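Local atomic coordinates of transcriptional repressor PadR (Bacillus cereus, PDB entry 6JYI), a protein that probably binds DNA as a dimeric, PadR-like winged helix-turn-helix transcription factor and represses transcription. Residues K8-L14 with E84-Y88; I29-V34 with K138-W142; L135-Y139 with I152-V156. Residue numbers count along the deposited sequence, not the author numbering.

Contact 1: residues K8-L14 with E84-Y88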
loop_
_atom_site.group_PDB
_atom_site.type_symbol
_atom_site.label_atom_id
_atom_site.label_comp_id
_atom_site.label_asym_id
_atom_site.label_seq_id
_atom_site.Cartn_x
_atom_site.Cartn_y
_atom_site.Cartn_z
ATOM N N LYS A 8 -10.650 2.178 -10.038
ATOM C CA LYS A 8 -9.360 2.725 -10.430
ATOM C C LYS A 8 -8.413 1.710 -11.055
ATOM O O LYS A 8 -7.555 2.084 -11.859
ATOM C CB LYS A 8 -8.729 3.367 -9.208
ATOM C CG LYS A 8 -7.898 4.537 -9.452
ATOM C CD LYS A 8 -7.802 5.428 -8.178
ATOM C CE LYS A 8 -8.960 6.420 -8.051
ATOM N NZ LYS A 8 -8.835 7.259 -6.827
ATOM N N GLY A 9 -8.558 0.431 -10.692
ATOM C CA GLY A 9 -7.885 -0.657 -11.390
ATOM C C GLY A 9 -7.972 -0.573 -12.907
ATOM O O GLY A 9 -7.003 -0.876 -13.591
ATOM N N ARG A 10 -9.137 -0.201 -13.433
ATOM C CA ARG A 10 -9.343 -0.058 -14.871
ATOM C C ARG A 10 -8.396 1.029 -15.458
ATOM O O ARG A 10 -7.864 0.893 -16.556
ATOM C CB ARG A 10 -10.779 0.330 -15.146
ATOM C CG ARG A 10 -11.806 -0.698 -14.737
ATOM C CD ARG A 10 -13.170 -0.046 -14.540
ATOM N NE ARG A 10 -13.666 0.664 -15.737
ATOM C CZ ARG A 10 -14.577 0.197 -16.588
ATOM N NH1 ARG A 10 -15.104 -1.013 -16.423
ATOM N NH2 ARG A 10 -14.971 0.943 -17.623
ATOM N N ASP A 11 -8.175 2.080 -14.697
ATOM C CA ASP A 11 -7.297 3.194 -15.171
ATOM C C ASP A 11 -5.840 2.871 -15.179
ATOM O O ASP A 11 -5.098 3.469 -15.960
ATOM C CB ASP A 11 -7.562 4.444 -14.364
ATOM C CG ASP A 11 -8.985 4.757 -14.344
ATOM O OD1 ASP A 11 -9.511 4.961 -15.441
ATOM O OD2 ASP A 11 -9.613 4.759 -13.261
ATOM N N VAL A 12 -5.416 1.902 -14.361
ATOM C CA VAL A 12 -4.065 1.401 -14.483
ATOM C C VAL A 12 -3.857 0.834 -15.892
ATOM O O VAL A 12 -2.870 1.165 -16.571
ATOM C CB VAL A 12 -3.705 0.293 -13.446
ATOM C CG1 VAL A 12 -2.329 -0.233 -13.726
ATOM C CG2 VAL A 12 -3.823 0.780 -11.973
ATOM N N VAL A 13 -4.801 -0.002 -16.327
ATOM C CA VAL A 13 -4.740 -0.620 -17.647
ATOM C C VAL A 13 -4.887 0.409 -18.741
ATOM O O VAL A 13 -4.090 0.436 -19.664
ATOM C CB VAL A 13 -5.805 -1.738 -17.794
ATOM C CG1 VAL A 13 -5.860 -2.249 -19.229
ATOM C CG2 VAL A 13 -5.487 -2.874 -16.780
ATOM N N LEU A 14 -5.882 1.293 -18.635
ATOM C CA LEU A 14 -6.068 2.339 -19.674
ATOM C C LEU A 14 -4.876 3.230 -19.775
ATOM O O LEU A 14 -4.400 3.556 -20.895
ATOM C CB LEU A 14 -7.332 3.168 -19.414
ATOM C CG LEU A 14 -8.622 2.351 -19.546
ATOM C CD1 LEU A 14 -9.866 3.133 -18.990
ATOM C CD2 LEU A 14 -8.870 2.000 -21.011
ATOM N N GLU A 84 -12.301 7.909 -20.478
ATOM C CA GLU A 84 -12.315 7.387 -19.118
ATOM C C GLU A 84 -10.956 7.690 -18.431
ATOM O O GLU A 84 -10.928 8.161 -17.298
ATOM C CB GLU A 84 -12.582 5.877 -19.086
ATOM C CG GLU A 84 -12.577 5.309 -17.672
ATOM C CD GLU A 84 -13.043 3.875 -17.557
ATOM O OE1 GLU A 84 -13.638 3.335 -18.529
ATOM O OE2 GLU A 84 -12.856 3.303 -16.458
ATOM N N PHE A 85 -9.845 7.429 -19.112
ATOM C CA PHE A 85 -8.532 7.718 -18.494
ATOM C C PHE A 85 -8.414 9.210 -18.114
ATOM O O PHE A 85 -8.058 9.563 -16.976
ATOM C CB PHE A 85 -7.393 7.376 -19.411
ATOM C CG PHE A 85 -6.057 7.691 -18.809
ATOM C CD1 PHE A 85 -5.608 6.963 -17.716
ATOM C CD2 PHE A 85 -5.303 8.745 -19.285
ATOM C CE1 PHE A 85 -4.378 7.287 -17.119
ATOM C CE2 PHE A 85 -4.047 9.032 -18.709
ATOM C CZ PHE A 85 -3.635 8.317 -17.644
ATOM N N TYR A 86 -8.736 10.090 -19.060
ATOM C CA TYR A 86 -8.608 11.510 -18.788
ATOM C C TYR A 86 -9.571 11.995 -17.697
ATOM O O TYR A 86 -9.200 12.852 -16.897
ATOM C CB TYR A 86 -8.691 12.373 -20.040
ATOM C CG TYR A 86 -7.398 12.484 -20.810
ATOM C CD1 TYR A 86 -6.285 13.155 -20.271
ATOM C CD2 TYR A 86 -7.252 11.899 -22.055
ATOM C CE1 TYR A 86 -5.109 13.262 -20.986
ATOM C CE2 TYR A 86 -6.066 12.005 -22.775
ATOM C CZ TYR A 86 -4.996 12.655 -22.230
ATOM O OH TYR A 86 -3.832 12.807 -22.938
ATOM N N GLN A 87 -10.755 11.396 -17.612
ATOM C CA GLN A 87 -11.644 11.689 -16.501
ATOM C C GLN A 87 -11.010 11.276 -15.165
ATOM O O GLN A 87 -11.050 12.042 -14.190
ATOM C CB GLN A 87 -13.010 11.036 -16.711
ATOM C CG GLN A 87 -13.899 11.777 -17.758
ATOM C CD GLN A 87 -15.249 11.079 -18.011
ATOM O OE1 GLN A 87 -15.529 10.001 -17.473
ATOM N NE2 GLN A 87 -16.083 11.699 -18.835
ATOM N N TYR A 88 -10.408 10.082 -15.122
ATOM C CA TYR A 88 -9.733 9.605 -13.925
ATOM C C TYR A 88 -8.713 10.645 -13.489
ATOM O O TYR A 88 -8.676 11.041 -12.314
ATOM C CB TYR A 88 -9.097 8.196 -14.201
ATOM C CG TYR A 88 -7.850 7.944 -13.409
ATOM C CD1 TYR A 88 -7.911 7.752 -12.030
ATOM C CD2 TYR A 88 -6.612 7.952 -14.026
ATOM C CE1 TYR A 88 -6.720 7.553 -11.267
ATOM C CE2 TYR A 88 -5.423 7.726 -13.300
ATOM C CZ TYR A 88 -5.511 7.528 -11.911
ATOM O OH TYR A 88 -4.382 7.377 -11.181
HETATM O O HOH W 1 -12.214 4.940 -14.578
#
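Lys8 lays its aliphatic chain along Tyr88, CG coming within 3.7 Å of Tyr88 CE1, while its ammonium pairs with Glu94 and with Asp101 of the second subunit. Two residues on, Arg10 makes a bidentate salt bridge with Glu84: NE to OE2 and NH2 to OE1, both 2.9 Å and nearly straight. Arg10 NH2 also has a salt bridge to Glu56. Both helices belong to the PadR-like winged helix-turn-helix domain, where helix 79-89, following the wing hairpin, packs back across helix 8-19; the segment axes cross at 118°, 9.5 Å apart. Asp11 sits where the backbones come closest, its CA 5.7 Å from Phe85 CA. Its CB lies over the face of the Tyr88 ring, 3.8 Å from the centroid, a CH-pi contact, and water 1, 2.8 Å from Asp11 OD1 and 2.6 Å from Glu84 OE2, is within hydrogen-bonding distance of both like charges. One turn later Leu14 packs its CB 4.2 Å from Phe85 CB, and its CD1 reaches 3.6 Å from Glu84 CD.

Contact 2: residues I29-V34 with K138-W142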
loop_
_atom_site.group_PDB
_atom_site.type_symbol
_atom_site.label_atom_id
_atom_site.label_comp_id
_atom_site.label_asym_id
_atom_site.label_seq_id
_atom_site.Cartn_x
_atom_site.Cartn_y
_atom_site.Cartn_z
ATOM N N ILE A 29 3.708 -8.092 -17.309
ATOM C CA ILE A 29 5.087 -7.886 -16.855
ATOM C C ILE A 29 5.219 -6.467 -16.300
ATOM O O ILE A 29 5.814 -6.300 -15.252
ATOM C CB ILE A 29 6.128 -8.179 -17.939
ATOM C CG1 ILE A 29 5.892 -9.567 -18.561
ATOM C CG2 ILE A 29 7.551 -8.135 -17.338
ATOM C CD1 ILE A 29 6.524 -10.760 -17.823
ATOM N N VAL A 30 4.648 -5.461 -16.963
ATOM C CA VAL A 30 4.729 -4.076 -16.424
ATOM C C VAL A 30 4.102 -4.010 -15.042
ATOM O O VAL A 30 4.630 -3.377 -14.135
ATOM C CB VAL A 30 4.081 -2.983 -17.289
ATOM C CG1 VAL A 30 4.540 -1.592 -16.729
ATOM C CG2 VAL A 30 4.558 -3.078 -18.683
ATOM N N PHE A 31 2.990 -4.712 -14.876
ATOM C CA PHE A 31 2.357 -4.814 -13.571
ATOM C C PHE A 31 3.281 -5.418 -12.509
ATOM O O PHE A 31 3.387 -4.886 -11.400
ATOM C CB PHE A 31 1.093 -5.660 -13.631
ATOM C CG PHE A 31 -0.167 -4.880 -13.482
ATOM C CD1 PHE A 31 -0.694 -4.667 -12.236
ATOM C CD2 PHE A 31 -0.800 -4.342 -14.584
ATOM C CE1 PHE A 31 -1.824 -3.960 -12.047
ATOM C CE2 PHE A 31 -1.977 -3.611 -14.424
ATOM C CZ PHE A 31 -2.496 -3.427 -13.137
ATOM N N GLU A 32 3.934 -6.521 -12.828
ATOM C CA GLU A 32 4.776 -7.176 -11.846
ATOM C C GLU A 32 6.025 -6.359 -11.560
ATOM O O GLU A 32 6.542 -6.388 -10.437
ATOM C CB GLU A 32 5.269 -8.536 -12.326
ATOM C CG GLU A 32 4.230 -9.538 -12.721
ATOM C CD GLU A 32 4.863 -10.751 -13.428
ATOM O OE1 GLU A 32 6.073 -10.697 -13.784
ATOM O OE2 GLU A 32 4.143 -11.753 -13.635
ATOM N N ASP A 33 6.537 -5.692 -12.589
ATOM C CA ASP A 33 7.819 -4.998 -12.495
ATOM C C ASP A 33 7.705 -3.652 -11.768
ATOM O O ASP A 33 8.601 -3.280 -11.001
ATOM C CB ASP A 33 8.381 -4.716 -13.908
ATOM C CG ASP A 33 9.048 -5.933 -14.562
ATOM O OD1 ASP A 33 9.245 -7.008 -13.924
ATOM O OD2 ASP A 33 9.388 -5.781 -15.762
ATOM N N VAL A 34 6.623 -2.921 -12.052
ATOM C CA VAL A 34 6.459 -1.522 -11.685
ATOM C C VAL A 34 5.279 -1.355 -10.728
ATOM O O VAL A 34 5.460 -0.886 -9.598
ATOM C CB VAL A 34 6.204 -0.657 -12.942
ATOM C CG1 VAL A 34 5.757 0.722 -12.575
ATOM C CG2 VAL A 34 7.430 -0.627 -13.851
ATOM N N LYS A 138 14.065 -1.882 -14.000
ATOM C CA LYS A 138 12.750 -2.037 -14.627
ATOM C C LYS A 138 12.193 -0.734 -15.219
ATOM O O LYS A 138 11.538 -0.770 -16.243
ATOM C CB LYS A 138 11.782 -2.643 -13.628
ATOM C CG LYS A 138 12.203 -4.038 -13.137
ATOM C CD LYS A 138 12.565 -4.963 -14.270
ATOM C CE LYS A 138 12.641 -6.408 -13.824
ATOM N NZ LYS A 138 13.304 -7.194 -14.872
ATOM N N TYR A 139 12.453 0.415 -14.598
ATOM C CA TYR A 139 12.002 1.696 -15.190
ATOM C C TYR A 139 12.755 2.009 -16.487
ATOM O O TYR A 139 12.186 2.543 -17.414
ATOM C CB TYR A 139 12.134 2.855 -14.196
ATOM C CG TYR A 139 10.929 3.113 -13.337
ATOM C CD1 TYR A 139 10.542 2.212 -12.359
ATOM C CD2 TYR A 139 10.184 4.267 -13.488
ATOM C CE1 TYR A 139 9.464 2.475 -11.534
ATOM C CE2 TYR A 139 9.079 4.528 -12.680
ATOM C CZ TYR A 139 8.734 3.629 -11.704
ATOM O OH TYR A 139 7.652 3.882 -10.900
ATOM N N GLU A 140 14.030 1.636 -16.575
ATOM C CA GLU A 140 14.789 1.816 -17.814
ATOM C C GLU A 140 14.288 0.909 -18.953
ATOM O O GLU A 140 14.402 1.272 -20.120
ATOM C CB GLU A 140 16.292 1.597 -17.559
ATOM C CG GLU A 140 16.864 2.618 -16.547
ATOM C CD GLU A 140 18.347 2.399 -16.203
ATOM O OE1 GLU A 140 18.892 1.281 -16.403
ATOM O OE2 GLU A 140 18.953 3.381 -15.699
ATOM N N LYS A 141 13.772 -0.273 -18.608
ATOM C CA LYS A 141 13.139 -1.179 -19.560
ATOM C C LYS A 141 11.765 -0.647 -20.025
ATOM O O LYS A 141 11.479 -0.592 -21.219
ATOM C CB LYS A 141 12.979 -2.573 -18.925
ATOM C CG LYS A 141 12.235 -3.602 -19.808
ATOM C CD LYS A 141 12.158 -5.006 -19.142
ATOM C CE LYS A 141 11.432 -6.016 -20.047
ATOM N NZ LYS A 141 11.073 -7.283 -19.336
ATOM N N TRP A 142 10.923 -0.240 -19.083
ATOM C CA TRP A 142 9.534 0.147 -19.418
ATOM C C TRP A 142 9.328 1.600 -19.813
ATOM O O TRP A 142 8.395 1.892 -20.577
ATOM C CB TRP A 142 8.561 -0.229 -18.291
ATOM C CG TRP A 142 8.386 -1.710 -18.241
ATOM C CD1 TRP A 142 8.818 -2.554 -17.254
ATOM C CD2 TRP A 142 7.788 -2.547 -19.253
ATOM N NE1 TRP A 142 8.509 -3.841 -17.565
ATOM C CE2 TRP A 142 7.891 -3.879 -18.795
ATOM C CE3 TRP A 142 7.166 -2.299 -20.475
ATOM C CZ2 TRP A 142 7.377 -4.961 -19.515
ATOM C CZ3 TRP A 142 6.670 -3.390 -21.210
ATOM C CH2 TRP A 142 6.775 -4.697 -20.716
#
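A tryptophan acts as both knob and hydrogen-bond donor here: the indole of Trp142, in the last turn of helix 114-142, sits among Ile29, Val30, Asp33 and Val34, and its NE1 donates to Asp33 OD2 at 2.8 Å, so the polar edge of the ring is satisfied inside a largely apolar hole. Val30 CG2 lies over the face of the six-membered ring in a CH-pi contact, Ile29 CB approaches Trp142 CZ2 at 3.8 Å, and Val34 CG2 is 4.1 Å from Trp142 CD1. This single knob-into-hole contact joins helix 24-35 of the winged helix-turn-helix domain to the long C-terminal helical arm, the segments running roughly antiparallel at 151° with axes 10.3 Å apart. Lys138 and Lys141 add positive charge around Asp33 without forming salt bridges: Lys138 NZ is 4.2 Å from Asp33 OD1, and Lys141 NZ is 4.2 Å from Asp33 OD2. Farther along, Val34 CG1 packs 4.2 Å from Tyr139 CE1. Tyr107 of the second subunit packs on both Val30 and Val34.

Contact 3: residues L135-Y139 with I152-V156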
loop_
_atom_site.group_PDB
_atom_site.type_symbol
_atom_site.label_atom_id
_atom_site.label_comp_id
_atom_site.label_asym_id
_atom_site.label_seq_id
_atom_site.Cartn_x
_atom_site.Cartn_y
_atom_site.Cartn_z
ATOM N N LEU A 135 13.871 -2.190 -9.119
ATOM C CA LEU A 135 13.008 -1.144 -9.644
ATOM C C LEU A 135 13.681 -0.219 -10.646
ATOM O O LEU A 135 13.128 0.083 -11.684
ATOM C CB LEU A 135 12.436 -0.336 -8.477
ATOM C CG LEU A 135 11.138 0.429 -8.671
ATOM C CD1 LEU A 135 10.088 -0.441 -9.380
ATOM C CD2 LEU A 135 10.643 0.914 -7.323
ATOM N N ARG A 136 14.889 0.211 -10.321
ATOM C CA ARG A 136 15.643 1.131 -11.176
ATOM C C ARG A 136 15.747 0.542 -12.613
ATOM O O ARG A 136 15.337 1.147 -13.611
ATOM C CB ARG A 136 17.031 1.404 -10.532
ATOM C CG ARG A 136 17.078 1.182 -8.930
ATOM C CD ARG A 136 18.381 1.668 -8.227
ATOM N NE ARG A 136 18.307 3.067 -7.756
ATOM C CZ ARG A 136 18.825 3.537 -6.610
ATOM N NH1 ARG A 136 19.457 2.740 -5.749
ATOM N NH2 ARG A 136 18.687 4.829 -6.302
ATOM N N LEU A 137 16.253 -0.668 -12.686
ATOM C CA LEU A 137 16.446 -1.361 -13.961
ATOM C C LEU A 137 15.121 -1.571 -14.732
ATOM O O LEU A 137 15.047 -1.412 -15.962
ATOM C CB LEU A 137 17.131 -2.685 -13.698
ATOM C CG LEU A 137 18.675 -2.642 -13.627
ATOM C CD1 LEU A 137 19.197 -4.063 -13.588
ATOM C CD2 LEU A 137 19.306 -1.865 -14.791
ATOM N N LYS A 138 14.065 -1.882 -14.000
ATOM C CA LYS A 138 12.750 -2.037 -14.627
ATOM C C LYS A 138 12.193 -0.734 -15.219
ATOM O O LYS A 138 11.538 -0.770 -16.243
ATOM C CB LYS A 138 11.782 -2.643 -13.628
ATOM C CG LYS A 138 12.203 -4.038 -13.137
ATOM C CD LYS A 138 12.565 -4.963 -14.270
ATOM C CE LYS A 138 12.641 -6.408 -13.824
ATOM N NZ LYS A 138 13.304 -7.194 -14.872
ATOM N N TYR A 139 12.453 0.415 -14.598
ATOM C CA TYR A 139 12.002 1.696 -15.190
ATOM C C TYR A 139 12.755 2.009 -16.487
ATOM O O TYR A 139 12.186 2.543 -17.414
ATOM C CB TYR A 139 12.134 2.855 -14.196
ATOM C CG TYR A 139 10.929 3.113 -13.337
ATOM C CD1 TYR A 139 10.542 2.212 -12.359
ATOM C CD2 TYR A 139 10.184 4.267 -13.488
ATOM C CE1 TYR A 139 9.464 2.475 -11.534
ATOM C CE2 TYR A 139 9.079 4.528 -12.680
ATOM C CZ TYR A 139 8.734 3.629 -11.704
ATOM O OH TYR A 139 7.652 3.882 -10.900
ATOM N N ILE A 152 9.469 10.802 -10.735
ATOM C CA ILE A 152 9.022 11.004 -9.332
ATOM C C ILE A 152 8.513 9.688 -8.719
ATOM O O ILE A 152 8.877 9.362 -7.586
ATOM C CB ILE A 152 7.983 12.140 -9.191
ATOM C CG1 ILE A 152 8.576 13.447 -9.704
ATOM C CG2 ILE A 152 7.468 12.289 -7.705
ATOM C CD1 ILE A 152 7.596 14.624 -9.775
ATOM N N SER A 153 7.734 8.906 -9.456
ATOM C CA SER A 153 7.213 7.638 -8.895
ATOM C C SER A 153 8.330 6.717 -8.475
ATOM O O SER A 153 8.287 6.140 -7.394
ATOM C CB SER A 153 6.202 6.906 -9.829
ATOM O OG SER A 153 6.756 6.488 -11.050
ATOM N N LEU A 154 9.354 6.586 -9.320
ATOM C CA LEU A 154 10.533 5.804 -8.978
ATOM C C LEU A 154 11.257 6.334 -7.766
ATOM O O LEU A 154 11.553 5.572 -6.819
ATOM C CB LEU A 154 11.512 5.767 -10.161
ATOM C CG LEU A 154 12.875 5.124 -9.993
ATOM C CD1 LEU A 154 12.731 3.644 -9.575
ATOM C CD2 LEU A 154 13.723 5.300 -11.304
ATOM N N ASP A 155 11.603 7.617 -7.805
ATOM C CA ASP A 155 12.470 8.186 -6.761
ATOM C C ASP A 155 11.757 8.235 -5.410
ATOM O O ASP A 155 12.382 8.058 -4.378
ATOM C CB ASP A 155 12.922 9.577 -7.132
ATOM C CG ASP A 155 13.864 9.580 -8.323
ATOM O OD1 ASP A 155 14.150 8.490 -8.858
ATOM O OD2 ASP A 155 14.304 10.674 -8.704
ATOM N N VAL A 156 10.457 8.476 -5.415
ATOM C CA VAL A 156 9.712 8.450 -4.150
ATOM C C VAL A 156 9.717 7.041 -3.562
ATOM O O VAL A 156 9.983 6.833 -2.349
ATOM C CB VAL A 156 8.305 9.047 -4.308
ATOM C CG1 VAL A 156 7.473 8.898 -3.032
ATOM C CG2 VAL A 156 8.419 10.535 -4.657
#
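Leu154 and Tyr139 carry most of this interface. Leu154 points straight from helix 148-175 at helix 114-142. Its CB lies over the face of the Tyr139 ring, 3.8 Å from the centroid and 13° off the normal, a CH-pi contact; its CD1, also 3.8 Å from Tyr139 CD1, comes 3.7 Å from Leu135 CG and 4.1 Å from the backbone N of Arg136. Leu135 and Tyr139 are one helical turn apart, so Leu154 meets them along the same side of the helix. Tyr139 in turn extends its hydroxyl past Leu154 to Ser153, OH and OG standing 2.8 Å apart in a hydrogen bond; Ser153 OG also bonds to the carbonyl of Glu150 in its own helix. The two segments run antiparallel at 171°, with axes 10.6 Å apart, as the legs of the C-terminal helical hairpin. Behind Leu154, the far side of helix 148-175 meets the second subunit, with Ile152 on Leu168 of that subunit and Asp155 in a salt bridge to its Lys171. Apolar contact dominates between the legs, so the directional Tyr139-Ser153 bond is what satisfies the buried phenol hydroxyl and ties the tip of the ring to helix 148-175.

Overall arrangement
Contact 2 connects the other two. It shares Lys138 and Tyr139 with contact 3, their centres only 9 Å apart, and the two touch where Asp33 O meets Leu135 CD1 at 3.6 Å; Tyr139 thus serves helix 24-35 and helix 148-175 at once. Contacts 1 and 2 lie 18 Å apart between centres but also touch, through Val12 CG1 and Phe31 CZ at 3.3 Å, within the core of the winged helix-turn-helix domain. Contacts 1 and 3 do not meet, their nearest atoms being about 11 Å apart. Continuous packing therefore runs from the probable DNA-binding domain to the C-terminal helices, and all three contacts border the second subunit.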